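Local coordinates for uncharacterized protein (Danio rerio, PDB 5HBA) that forms the globular domain of complement C1q subunit A and probably recognises targets that trigger the complement pathway in innate immunity, at residues Leu96-Leu99 and Lys100-Val104. Residues are numbered along the deposited sequence; the frame is centred on the assembly and turned at random.
Sequences LTLL and KGDKV
Asp102 closes the turn by reaching back to Leu99: Leu99 N donates to Asp102 OD2 at 2.6 Å, a nearly straight bond (166°) that meets the carboxylate from above its plane. In return Asp102 N donates to Leu99 O at 3.1 Å, so two bonds grip the same pair of residues. With CG beside the backbone N (chi1 -70°), the aspartate side chain lies alongside that of Leu99, short enough to bring a carboxylate oxygen back to its N-H. Toward the interior, where leucine and valine suit the buried space between the sheets, the packing is apolar: Leu98 CD2 lies 3.7 Å from Val104 CG2, the two side chains crossing at about a right angle, with Phe52 of strand 48-59 against both. This type II beta turn, Leu99 to Asp102, carries the chain from strand 87-98 of one sheet to strand 103-109 of the other in the C1q beta sandwich. Gly101 suits its third position, where a positive phi (92°) would press a CB against the preceding carbonyl O. Replacing Asp102 with an alanine would probably leave the Leu99 N-H without its carboxylate mate. On the solvent side Lys100 is exposed, as suits a charged residue at a turn, and the end of Leu99 leads away from residues 100-104.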
loop_
_atom_site.group_PDB
_atom_site.type_symbol
_atom_site.label_atom_id
_atom_site.label_comp_id
_atom_site.label_asym_id
_atom_site.label_seq_id
_atom_site.Cartn_x
_atom_site.Cartn_y
_atom_site.Cartn_z
ATOM N N LEU A 96 11.834 2.997 -5.564
ATOM C CA LEU A 96 12.632 3.970 -6.306
ATOM C C LEU A 96 14.115 3.911 -5.939
ATOM O O LEU A 96 14.469 3.691 -4.780
ATOM C CB LEU A 96 12.117 5.387 -6.020
ATOM C CG LEU A 96 10.643 5.686 -6.304
ATOM C CD1 LEU A 96 10.307 7.126 -5.897
ATOM C CD2 LEU A 96 10.330 5.459 -7.766
ATOM N N THR A 97 14.973 4.141 -6.930
ATOM C CA THR A 97 16.409 4.276 -6.712
ATOM C C THR A 97 16.726 5.755 -6.574
ATOM O O THR A 97 16.405 6.539 -7.473
ATOM C CB THR A 97 17.208 3.732 -7.921
ATOM O OG1 THR A 97 16.771 2.404 -8.220
ATOM C CG2 THR A 97 18.694 3.716 -7.617
ATOM N N LEU A 98 17.356 6.140 -5.466
ATOM C CA LEU A 98 17.618 7.548 -5.210
ATOM C C LEU A 98 19.108 7.850 -5.023
ATOM O O LEU A 98 19.853 7.040 -4.467
ATOM C CB LEU A 98 16.843 8.020 -3.979
ATOM C CG LEU A 98 15.322 7.841 -3.946
ATOM C CD1 LEU A 98 14.788 8.280 -2.584
ATOM C CD2 LEU A 98 14.655 8.641 -5.055
ATOM N N LEU A 99 19.533 9.021 -5.488
ATOM C CA LEU A 99 20.892 9.500 -5.224
ATOM C C LEU A 99 20.853 10.489 -4.072
ATOM O O LEU A 99 19.777 10.964 -3.698
ATOM C CB LEU A 99 21.481 10.176 -6.463
ATOM C CG LEU A 99 21.584 9.245 -7.669
ATOM C CD1 LEU A 99 22.203 9.921 -8.886
ATOM C CD2 LEU A 99 22.388 8.028 -7.261
ATOM N N LYS A 100 22.016 10.808 -3.510
ATOM C CA LYS A 100 22.081 11.746 -2.390
ATOM C C LYS A 100 21.545 13.094 -2.846
ATOM O O LYS A 100 21.908 13.577 -3.917
ATOM C CB LYS A 100 23.517 11.886 -1.883
ATOM C CG LYS A 100 23.640 12.537 -0.489
ATOM C CD LYS A 100 25.089 12.490 -0.002
ATOM C CE LYS A 100 25.189 12.582 1.515
ATOM N NZ LYS A 100 24.823 13.931 2.019
ATOM N N GLY A 101 20.658 13.684 -2.050
ATOM C CA GLY A 101 20.040 14.947 -2.412
ATOM C C GLY A 101 18.715 14.855 -3.166
ATOM O O GLY A 101 17.973 15.841 -3.210
ATOM N N ASP A 102 18.414 13.704 -3.771
ATOM C CA ASP A 102 17.129 13.540 -4.461
ATOM C C ASP A 102 15.970 13.744 -3.488
ATOM O O ASP A 102 16.047 13.347 -2.321
ATOM C CB ASP A 102 16.999 12.150 -5.104
ATOM C CG ASP A 102 17.920 11.958 -6.286
ATOM O OD1 ASP A 102 18.478 12.965 -6.783
ATOM O OD2 ASP A 102 18.077 10.792 -6.725
ATOM N N LYS A 103 14.896 14.366 -3.965
ATOM C CA LYS A 103 13.735 14.612 -3.115
ATOM C C LYS A 103 12.552 13.773 -3.589
ATOM O O LYS A 103 12.439 13.489 -4.782
ATOM C CB LYS A 103 13.381 16.101 -3.117
ATOM C CG LYS A 103 14.464 16.971 -2.473
ATOM C CD LYS A 103 14.115 18.452 -2.502
ATOM C CE LYS A 103 15.226 19.285 -1.863
ATOM N NZ LYS A 103 15.344 19.079 -0.374
ATOM N N VAL A 104 11.696 13.351 -2.655
ATOM C CA VAL A 104 10.487 12.595 -3.004
ATOM C C VAL A 104 9.310 13.180 -2.238
ATOM O O VAL A 104 9.440 13.545 -1.058
ATOM C CB VAL A 104 10.632 11.086 -2.705
ATOM C CG1 VAL A 104 9.365 10.324 -3.112
ATOM C CG2 VAL A 104 11.841 10.507 -3.445
#